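Long-range contacts in particle-associated lyase (Acinetobacter bacteriophage AP22, PDB 4Y9V), which binds capsular saccharide of Acinetobacter baumannii and, as the trimeric tailspike lyase of the phage, probably cleaves the polysaccharide of the host capsule: residues L417-L421 and I436-R440; E447-V453 and Y482-I486; A501-I506 and L546-S551; Y550-V556 and E619-E624. All coordinates share one frame. Numbering follows the deposited sequence.

Interaction 1: residues L417-L421 and I436-R440; sequences LTVKL and IVTIR
Two faces of one coil of a parallel beta-helix, the fold of the pectin lyase-like family, meet here across the coil's interior. Strand 417-421 and residues 436-440, which turn a corner at Ile436 and Val437 and then run as a strand, point 178° apart. They belong to different sheets, and no hydrogen bond joins them. Val419 and Val437 are the closest pair by backbone, with CA atoms 8.1 Å apart. Both are t rotamers and both CA-to-CB bonds point toward the other segment, so Val419 CG1 lies 4.2 Å from Val437 CG1. Strand alternation brings Leu417, Val419 and Leu421 inward and keeps Thr418 and Lys420 out of the contact. Val437 also rests on Val455 and Ile457 of the next coil, so the apolar layers stack along the helix axis. Ile439 (chi1 and chi2 m) places CD1 4.0 Å from Val419 CG2. At the corner, Leu421 (chi1 and chi2 t) places CD1 4.0 Å from Ile436 CG2 and 4.2 Å from Val437 CG2.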
# COMPACT_ATOMS: atom_id res chain seq x y z
N LEU A 417 6.32 5.26 -23.29
CA LEU A 417 6.87 4.59 -22.13
C LEU A 417 7.25 5.61 -21.07
O LEU A 417 7.97 6.54 -21.37
CB LEU A 417 8.10 3.77 -22.56
CG LEU A 417 8.77 2.96 -21.50
CD1 LEU A 417 9.38 1.75 -22.04
CD2 LEU A 417 9.82 3.76 -20.74
N THR A 418 6.79 5.41 -19.83
CA THR A 418 7.15 6.30 -18.73
C THR A 418 7.72 5.50 -17.57
O THR A 418 7.05 4.56 -17.13
CB THR A 418 5.93 7.07 -18.25
OG1 THR A 418 5.38 7.86 -19.32
CG2 THR A 418 6.23 8.01 -17.09
N VAL A 419 8.89 5.84 -17.10
CA VAL A 419 9.43 5.29 -15.85
C VAL A 419 9.15 6.30 -14.74
O VAL A 419 9.60 7.45 -14.89
CB VAL A 419 10.93 4.99 -15.94
CG1 VAL A 419 11.45 4.48 -14.59
CG2 VAL A 419 11.24 4.01 -17.04
N LYS A 420 8.50 5.86 -13.69
CA LYS A 420 8.08 6.74 -12.59
C LYS A 420 8.64 6.18 -11.28
O LYS A 420 8.07 5.26 -10.71
CB LYS A 420 6.57 6.89 -12.52
CG LYS A 420 6.08 8.07 -11.70
CD LYS A 420 4.58 8.41 -11.89
CE LYS A 420 4.20 9.69 -11.23
NZ LYS A 420 2.76 9.98 -11.48
N LEU A 421 9.78 6.74 -10.82
CA LEU A 421 10.47 6.30 -9.60
C LEU A 421 10.15 7.36 -8.56
O LEU A 421 10.61 8.49 -8.66
CB LEU A 421 11.96 6.13 -9.89
CG LEU A 421 12.76 5.38 -8.83
CD1 LEU A 421 14.17 5.11 -9.39
CD2 LEU A 421 12.87 6.09 -7.49
N ILE A 436 21.07 5.88 -12.29
CA ILE A 436 19.84 5.41 -11.64
C ILE A 436 18.85 4.90 -12.66
O ILE A 436 18.49 3.72 -12.62
CB ILE A 436 19.26 6.48 -10.68
CG1 ILE A 436 20.29 6.91 -9.62
CG2 ILE A 436 17.99 5.94 -10.03
CD1 ILE A 436 20.95 5.78 -8.86
N VAL A 437 18.37 5.75 -13.58
CA VAL A 437 17.49 5.32 -14.67
C VAL A 437 18.18 5.59 -15.99
O VAL A 437 18.54 6.72 -16.28
CB VAL A 437 16.12 6.04 -14.65
CG1 VAL A 437 15.26 5.60 -15.82
CG2 VAL A 437 15.38 5.82 -13.34
N THR A 438 18.34 4.52 -16.78
CA THR A 438 18.84 4.63 -18.15
C THR A 438 17.90 3.86 -19.08
O THR A 438 17.61 2.69 -18.82
CB THR A 438 20.26 4.09 -18.29
OG1 THR A 438 21.11 4.85 -17.44
CG2 THR A 438 20.76 4.14 -19.73
N ILE A 439 17.47 4.50 -20.15
CA ILE A 439 16.74 3.85 -21.25
C ILE A 439 17.61 4.05 -22.51
O ILE A 439 17.95 5.19 -22.83
CB ILE A 439 15.35 4.45 -21.46
CG1 ILE A 439 14.49 4.44 -20.17
CG2 ILE A 439 14.67 3.77 -22.66
CD1 ILE A 439 14.10 3.03 -19.72
N ARG A 440 17.91 2.95 -23.21
CA ARG A 440 18.60 3.01 -24.47
C ARG A 440 17.77 2.35 -25.56
O ARG A 440 17.13 1.33 -25.33
CB ARG A 440 19.96 2.31 -24.45
CG ARG A 440 20.94 2.83 -23.39
CD ARG A 440 21.40 4.25 -23.59
NE ARG A 440 22.19 4.50 -24.81
CZ ARG A 440 23.51 4.36 -24.87
NH1 ARG A 440 24.21 3.86 -23.88
NH2 ARG A 440 24.14 4.77 -25.99

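Interaction 2: residues E447-V453 and Y482-I486; sequences EALTKKV and YTVPI
Val484 (chi1 t) fills the apolar centre. Val484 CG1 lies 4.1 Å from Leu449 CD2 and 4.0 Å from Val453 CG2. Beside Leu449 (t, p), Pro485 presses into the bend of 449-452, with Pro485 CD 3.9 Å from Leu449 CB and Pro485 CG 3.2 Å from Leu449 O. These are equivalent loops of two successive coils of the parallel beta-helix, each leading into the next strand. The strands begin in parallel pairing: Val453 bridges Ile486 with CA atoms 4.7 Å apart, and Val453 N donates to Pro485 O at 2.9 Å. A CA-H...O contact joins Ile486 CA to Val453 O at 3.1 Å. Further out the loops part. A water spans the gap, accepting from Leu449 N at 2.8 Å and donating to Thr483 O at 2.9 Å. At the outer end the Tyr482 ring (chi1 m) lays a face over the Glu447-Ala448 peptide, with Tyr482 CE1 3.9 Å from Ala448 N. The Tyr482 hydroxyl hydrogen-bonds Asn446, and the Glu447 carboxylate hydrogen-bonds Gln412.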
# COMPACT_ATOMS: atom_id res chain seq x y z
N GLU A 447 15.88 2.10 -36.98
CA GLU A 447 14.86 3.03 -37.45
C GLU A 447 14.48 3.92 -36.27
O GLU A 447 14.68 3.54 -35.12
CB GLU A 447 13.67 2.35 -38.04
CG GLU A 447 12.95 1.48 -37.06
CD GLU A 447 11.88 0.65 -37.68
OE1 GLU A 447 12.02 0.23 -38.84
OE2 GLU A 447 10.86 0.37 -37.03
N ALA A 448 13.97 5.09 -36.55
CA ALA A 448 13.55 6.00 -35.51
C ALA A 448 12.33 5.41 -34.79
O ALA A 448 11.42 4.82 -35.37
CB ALA A 448 13.22 7.36 -36.08
N LEU A 449 12.35 5.59 -33.47
CA LEU A 449 11.29 5.17 -32.57
C LEU A 449 10.11 6.10 -32.75
O LEU A 449 10.29 7.32 -32.66
CB LEU A 449 11.86 5.19 -31.13
CG LEU A 449 10.91 4.60 -30.09
CD1 LEU A 449 10.75 3.11 -30.30
CD2 LEU A 449 11.45 4.91 -28.71
N THR A 450 8.92 5.57 -32.99
CA THR A 450 7.71 6.34 -33.21
C THR A 450 7.21 7.04 -31.95
O THR A 450 6.96 8.27 -31.91
CB THR A 450 6.61 5.45 -33.81
OG1 THR A 450 7.09 4.91 -35.03
CG2 THR A 450 5.38 6.29 -34.09
N LYS A 451 7.02 6.28 -30.88
CA LYS A 451 6.51 6.74 -29.61
C LYS A 451 7.66 7.35 -28.77
O LYS A 451 8.81 7.34 -29.19
CB LYS A 451 5.83 5.58 -28.87
CG LYS A 451 4.60 5.02 -29.60
CD LYS A 451 3.48 6.01 -29.76
CE LYS A 451 2.28 5.33 -30.46
NZ LYS A 451 1.25 6.33 -30.79
N LYS A 452 7.28 7.89 -27.63
CA LYS A 452 8.12 8.67 -26.72
C LYS A 452 8.45 7.93 -25.43
O LYS A 452 7.75 7.03 -25.01
CB LYS A 452 7.45 9.97 -26.27
CG LYS A 452 7.06 10.89 -27.45
CD LYS A 452 6.50 12.21 -27.02
CE LYS A 452 5.33 12.29 -26.06
NZ LYS A 452 4.02 11.88 -26.67
N VAL A 453 9.55 8.40 -24.83
CA VAL A 453 9.97 7.98 -23.53
C VAL A 453 9.88 9.18 -22.57
O VAL A 453 10.30 10.29 -22.90
CB VAL A 453 11.41 7.44 -23.57
CG1 VAL A 453 11.94 7.12 -22.18
CG2 VAL A 453 11.49 6.25 -24.50
N TYR A 482 19.85 8.15 -34.24
CA TYR A 482 18.51 8.66 -34.15
C TYR A 482 18.38 9.43 -32.85
O TYR A 482 19.04 9.16 -31.85
CB TYR A 482 17.45 7.51 -34.13
CG TYR A 482 17.57 6.61 -35.32
CD1 TYR A 482 17.34 7.07 -36.61
CD2 TYR A 482 17.97 5.27 -35.21
CE1 TYR A 482 17.46 6.27 -37.73
CE2 TYR A 482 18.12 4.45 -36.30
CZ TYR A 482 17.88 4.95 -37.56
OH TYR A 482 18.01 4.21 -38.71
N THR A 483 17.41 10.37 -32.84
CA THR A 483 16.90 10.91 -31.58
C THR A 483 15.85 9.94 -31.05
O THR A 483 14.93 9.54 -31.78
CB THR A 483 16.29 12.30 -31.83
OG1 THR A 483 17.38 13.16 -32.16
CG2 THR A 483 15.59 12.81 -30.62
N VAL A 484 15.98 9.57 -29.78
CA VAL A 484 14.89 8.86 -29.09
C VAL A 484 13.90 9.93 -28.66
O VAL A 484 14.29 10.81 -27.89
CB VAL A 484 15.40 8.07 -27.88
CG1 VAL A 484 14.23 7.48 -27.13
CG2 VAL A 484 16.39 6.99 -28.34
N PRO A 485 12.67 9.94 -29.15
CA PRO A 485 11.72 10.99 -28.72
C PRO A 485 11.48 10.90 -27.24
O PRO A 485 11.26 9.81 -26.70
CB PRO A 485 10.45 10.65 -29.51
CG PRO A 485 10.91 9.83 -30.70
CD PRO A 485 12.03 9.00 -30.11
N ILE A 486 11.50 12.07 -26.56
CA ILE A 486 11.26 12.20 -25.14
C ILE A 486 10.17 13.22 -24.96
O ILE A 486 10.28 14.34 -25.50
CB ILE A 486 12.55 12.60 -24.38
CG1 ILE A 486 13.62 11.50 -24.50
CG2 ILE A 486 12.26 12.99 -22.96
CD1 ILE A 486 14.99 11.97 -24.14
O HOH W 1 14.58 6.76 -32.31

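Interaction 3: residues A501-I506 and L546-S551; sequences ANPYLI and LKYKYS
Lys549 makes two strong backbone hydrogen bonds: Lys549 N to Pro503 O at 2.9 Å and Leu505 N to Lys549 O at 2.8 Å. They straddle Tyr504 and form a single beta bridge, with the CA atoms of Tyr504 and Lys549 4.4 Å apart. The segments run in step from Asn502-Lys547 to Ile506-Ser551. The Lys549 side chain (chi1 m) turns over the Tyr504 ring. Lys549 CE sits 3.8 Å from the Tyr504 ring centroid in a CH-pi contact, and Lys549 NZ lies 4.3 Å from that centroid in an off-centre cation-pi contact. A weak hydrogen bond joins Lys549 NZ to Asn502 O at 3.0 Å. The contact joins the end of the beta-helix to the Ig-like domain. Residues 501-506 follow strand 486-496; 546-551 links strands 538-545 and 555-561. Leu505 CG packs 3.9 Å from Tyr548 CB and Leu505 CD1 3.8 Å from Tyr550 CE1. Pro503 CG lies 3.9 Å from Tyr548 CD1. The Lys547 amine and Tyr548 hydroxyl reach the C-terminal carboxylate of Ile625 of the third subunit.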
# COMPACT_ATOMS: atom_id res chain seq x y z
N ALA A 501 29.16 12.95 -3.88
CA ALA A 501 28.36 12.67 -5.07
C ALA A 501 28.10 13.96 -5.83
O ALA A 501 27.73 14.98 -5.22
CB ALA A 501 27.07 11.99 -4.63
N ASN A 502 28.24 13.90 -7.14
CA ASN A 502 28.12 15.08 -8.01
C ASN A 502 27.44 14.69 -9.33
O ASN A 502 28.08 14.77 -10.38
CB ASN A 502 29.50 15.65 -8.23
CG ASN A 502 29.62 16.89 -9.07
OD1 ASN A 502 28.71 17.80 -9.02
ND2 ASN A 502 30.68 17.00 -9.79
N PRO A 503 26.19 14.24 -9.26
CA PRO A 503 25.56 13.68 -10.46
C PRO A 503 24.95 14.73 -11.32
O PRO A 503 24.53 15.81 -10.87
CB PRO A 503 24.45 12.83 -9.85
CG PRO A 503 24.00 13.64 -8.64
CD PRO A 503 25.32 14.20 -8.10
N TYR A 504 24.75 14.38 -12.62
CA TYR A 504 23.77 15.04 -13.43
C TYR A 504 22.36 14.61 -12.98
O TYR A 504 22.08 13.42 -12.82
CB TYR A 504 23.93 14.67 -14.90
CG TYR A 504 25.13 15.28 -15.56
CD1 TYR A 504 25.04 16.58 -16.09
CD2 TYR A 504 26.34 14.63 -15.61
CE1 TYR A 504 26.13 17.16 -16.67
CE2 TYR A 504 27.45 15.21 -16.22
CZ TYR A 504 27.30 16.50 -16.75
OH TYR A 504 28.42 17.06 -17.34
N LEU A 505 21.46 15.58 -12.88
CA LEU A 505 20.03 15.26 -12.73
C LEU A 505 19.55 14.54 -13.98
O LEU A 505 18.90 13.50 -13.93
CB LEU A 505 19.28 16.54 -12.43
CG LEU A 505 19.65 17.19 -11.09
CD1 LEU A 505 19.20 18.63 -11.04
CD2 LEU A 505 19.03 16.42 -9.92
N ILE A 506 19.88 15.14 -15.14
CA ILE A 506 19.58 14.59 -16.47
C ILE A 506 20.87 14.67 -17.26
O ILE A 506 21.45 15.76 -17.36
CB ILE A 506 18.43 15.37 -17.17
CG1 ILE A 506 17.18 15.37 -16.30
CG2 ILE A 506 18.21 14.79 -18.55
CD1 ILE A 506 16.04 16.18 -16.90
N LEU A 546 27.96 23.55 -8.69
CA LEU A 546 26.73 23.00 -8.18
C LEU A 546 26.88 21.49 -7.90
O LEU A 546 27.42 20.74 -8.70
CB LEU A 546 25.62 23.19 -9.22
CG LEU A 546 25.33 24.66 -9.60
CD1 LEU A 546 24.32 24.67 -10.72
CD2 LEU A 546 24.93 25.47 -8.38
N LYS A 547 26.32 21.06 -6.75
CA LYS A 547 26.36 19.64 -6.44
C LYS A 547 25.63 18.79 -7.46
O LYS A 547 26.11 17.70 -7.88
CB LYS A 547 25.77 19.42 -5.07
CG LYS A 547 25.63 17.93 -4.75
CD LYS A 547 25.26 17.71 -3.30
CE LYS A 547 25.03 16.27 -2.94
NZ LYS A 547 24.57 16.12 -1.55
N TYR A 548 24.43 19.22 -7.81
CA TYR A 548 23.63 18.54 -8.81
C TYR A 548 23.77 19.31 -10.12
O TYR A 548 23.55 20.52 -10.17
CB TYR A 548 22.15 18.44 -8.40
CG TYR A 548 21.94 17.75 -7.05
CD1 TYR A 548 21.77 16.38 -6.94
CD2 TYR A 548 21.89 18.50 -5.88
CE1 TYR A 548 21.56 15.78 -5.71
CE2 TYR A 548 21.68 17.90 -4.65
CZ TYR A 548 21.53 16.54 -4.55
OH TYR A 548 21.31 15.90 -3.35
N LYS A 549 24.15 18.62 -11.20
CA LYS A 549 24.36 19.31 -12.46
C LYS A 549 23.13 19.15 -13.35
O LYS A 549 22.46 18.14 -13.36
CB LYS A 549 25.60 18.70 -13.13
CG LYS A 549 26.82 18.84 -12.26
CD LYS A 549 28.05 18.19 -12.83
CE LYS A 549 27.77 16.71 -12.80
NZ LYS A 549 29.04 15.95 -12.92
N TYR A 550 22.87 20.22 -14.08
CA TYR A 550 21.73 20.24 -15.01
C TYR A 550 22.14 19.71 -16.39
O TYR A 550 23.30 19.66 -16.75
CB TYR A 550 21.20 21.69 -15.10
CG TYR A 550 20.67 22.19 -13.77
CD1 TYR A 550 19.41 21.83 -13.36
CD2 TYR A 550 21.43 22.97 -12.92
CE1 TYR A 550 18.89 22.24 -12.13
CE2 TYR A 550 20.94 23.39 -11.70
CZ TYR A 550 19.68 22.99 -11.32
OH TYR A 550 19.24 23.41 -10.06
N SER A 551 21.13 19.41 -17.21
CA SER A 551 21.41 19.02 -18.58
C SER A 551 21.84 20.19 -19.44
O SER A 551 22.44 20.00 -20.50
CB SER A 551 20.22 18.35 -19.24
OG SER A 551 19.14 19.28 -19.31

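Interaction 4: residues Y550-V556 and E619-E624; sequences YSKAPNV and ESGIRE
Ile622 (chi1 m, chi2 t) lies against Tyr550 and Pro554. Ile622 CD1 is 3.9 Å from Tyr550 CD1, and Ile622 CG1 is 4.1 Å from Pro554 CB. The same methyl, Ile622 CD1, lies 3.8 Å from Lys552 CG. The Tyr550 ring (chi1 m) reaches along strand 619-623 to Ser620. With Ser620 at chi1 p, Ser620 OG donates to Tyr550 OH at 2.9 Å. That hydroxyl also bonds Met522 O. Beyond the loop the chain enters strand 555-556. Asn555 and Gly621 form an antiparallel hydrogen-bonded pair, with Asn555 N to Gly621 O at 2.8 Å and Gly621 N to Asn555 O at 3.1 Å. Val556 and Ser620 follow as a non-hydrogen-bonded pair, CA atoms 4.6 Å apart. At the other end a salt bridge joins extended Lys552 NZ to Glu624 OE2 at 2.7 Å, and a water links Lys552 NZ with Glu624 OE1. Asn555 ND2 and Arg623 N share water at two sites too close together to be filled at once. The Asn555 amide also bonds Gln525 of the second subunit. Strand 613-623 pairs antiparallel with both 518-531 and 555-561, as in the antiparallel sheet of an Ig-like domain.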
# COMPACT_ATOMS: atom_id res chain seq x y z
N TYR A 550 22.87 20.22 -14.08
CA TYR A 550 21.73 20.24 -15.01
C TYR A 550 22.14 19.71 -16.39
O TYR A 550 23.30 19.66 -16.75
CB TYR A 550 21.20 21.69 -15.10
CG TYR A 550 20.67 22.19 -13.77
CD1 TYR A 550 19.41 21.83 -13.36
CD2 TYR A 550 21.43 22.97 -12.92
CE1 TYR A 550 18.89 22.24 -12.13
CE2 TYR A 550 20.94 23.39 -11.70
CZ TYR A 550 19.68 22.99 -11.32
OH TYR A 550 19.24 23.41 -10.06
N SER A 551 21.13 19.41 -17.21
CA SER A 551 21.41 19.02 -18.58
C SER A 551 21.84 20.19 -19.44
O SER A 551 22.44 20.00 -20.50
CB SER A 551 20.22 18.35 -19.24
OG SER A 551 19.14 19.28 -19.31
N LYS A 552 21.48 21.41 -19.03
CA LYS A 552 21.70 22.62 -19.80
C LYS A 552 21.77 23.75 -18.75
O LYS A 552 21.42 23.60 -17.60
CB LYS A 552 20.64 22.85 -20.83
CG LYS A 552 19.29 23.01 -20.17
CD LYS A 552 18.50 23.21 -21.43
CE LYS A 552 17.11 23.34 -21.10
NZ LYS A 552 16.29 23.33 -22.38
N ALA A 553 22.22 24.94 -19.19
CA ALA A 553 22.33 26.05 -18.26
C ALA A 553 20.97 26.28 -17.59
O ALA A 553 19.96 26.45 -18.30
CB ALA A 553 22.79 27.29 -19.01
N PRO A 554 20.94 26.35 -16.27
CA PRO A 554 19.67 26.52 -15.58
C PRO A 554 19.20 27.97 -15.58
O PRO A 554 19.94 28.91 -15.90
CB PRO A 554 19.96 26.03 -14.16
CG PRO A 554 21.43 26.40 -13.98
CD PRO A 554 22.04 26.08 -15.33
N ASN A 555 17.96 28.16 -15.15
CA ASN A 555 17.52 29.49 -14.74
C ASN A 555 18.27 29.85 -13.44
O ASN A 555 18.50 28.97 -12.60
CB ASN A 555 16.02 29.48 -14.46
CG ASN A 555 15.19 28.98 -15.58
OD1 ASN A 555 15.46 29.23 -16.76
ND2 ASN A 555 14.14 28.25 -15.27
N VAL A 556 18.62 31.13 -13.30
CA VAL A 556 19.36 31.58 -12.14
C VAL A 556 18.75 32.89 -11.63
O VAL A 556 18.61 33.83 -12.41
CB VAL A 556 20.85 31.79 -12.39
CG1 VAL A 556 21.58 32.14 -11.11
CG2 VAL A 556 21.47 30.56 -13.07
N GLU A 619 19.60 31.08 -6.61
CA GLU A 619 18.75 29.93 -6.81
C GLU A 619 18.83 29.49 -8.26
O GLU A 619 18.80 30.35 -9.15
CB GLU A 619 17.29 30.27 -6.45
CG GLU A 619 16.38 29.05 -6.49
CD GLU A 619 15.02 29.33 -5.97
OE1 GLU A 619 14.09 28.97 -6.77
OE2 GLU A 619 14.85 29.90 -4.88
N SER A 620 18.94 28.19 -8.49
CA SER A 620 18.95 27.64 -9.83
C SER A 620 17.80 26.64 -9.99
O SER A 620 17.38 26.00 -9.01
CB SER A 620 20.26 26.92 -10.09
OG SER A 620 20.51 25.85 -9.21
N GLY A 621 17.36 26.43 -11.22
CA GLY A 621 16.36 25.41 -11.49
C GLY A 621 16.00 25.41 -12.96
O GLY A 621 16.35 26.32 -13.69
N ILE A 622 15.24 24.37 -13.36
CA ILE A 622 14.65 24.31 -14.71
C ILE A 622 13.22 23.79 -14.55
O ILE A 622 13.02 22.76 -13.89
CB ILE A 622 15.47 23.43 -15.68
CG1 ILE A 622 16.86 24.01 -15.86
CG2 ILE A 622 14.72 23.27 -16.99
CD1 ILE A 622 17.82 23.15 -16.67
N ARG A 623 12.25 24.48 -15.12
CA ARG A 623 10.83 24.14 -15.09
C ARG A 623 10.19 24.38 -16.45
O ARG A 623 9.72 25.49 -16.74
CB ARG A 623 10.05 24.96 -14.05
CG ARG A 623 10.58 24.82 -12.64
CD ARG A 623 10.37 23.49 -11.99
NE ARG A 623 8.95 23.21 -11.72
CZ ARG A 623 8.48 22.32 -10.86
NH1 ARG A 623 7.18 22.18 -10.69
NH2 ARG A 623 9.30 21.60 -10.15
N GLU A 624 10.17 23.39 -17.33
CA GLU A 624 9.72 23.59 -18.72
C GLU A 624 8.39 22.94 -19.06
O GLU A 624 7.94 23.00 -20.24
CB GLU A 624 10.76 23.01 -19.69
CG GLU A 624 12.11 23.67 -19.59
CD GLU A 624 13.24 22.94 -20.28
OE1 GLU A 624 13.29 21.69 -20.27
OE2 GLU A 624 14.17 23.65 -20.73
O HOH W 2 15.10 20.45 -21.93
O HOH W 3 12.71 26.46 -17.27
O HOH W 4 12.48 26.86 -16.53

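Overall arrangement
The four contacts follow one another along the chain, and none nests within or crosses another. Interaction 1 closes a 14-residue loop and joins two faces of one beta-helix coil. Interaction 2 spans 28 residues and joins that coil's last loop to its counterpart in the next coil. The two touch where Leu417 N probably bonds Lys452 O. Interaction 3 spans 39 residues and ties the loop after strand 486-496 to the loop between 538-545 and 555-561. Interaction 4 closes the longest loop, 62 residues, and pairs the chain's last strand, 613-623, with strand 555-561. It shares Tyr550 and Ser551 with interaction 3; their centres are about 11 Å apart.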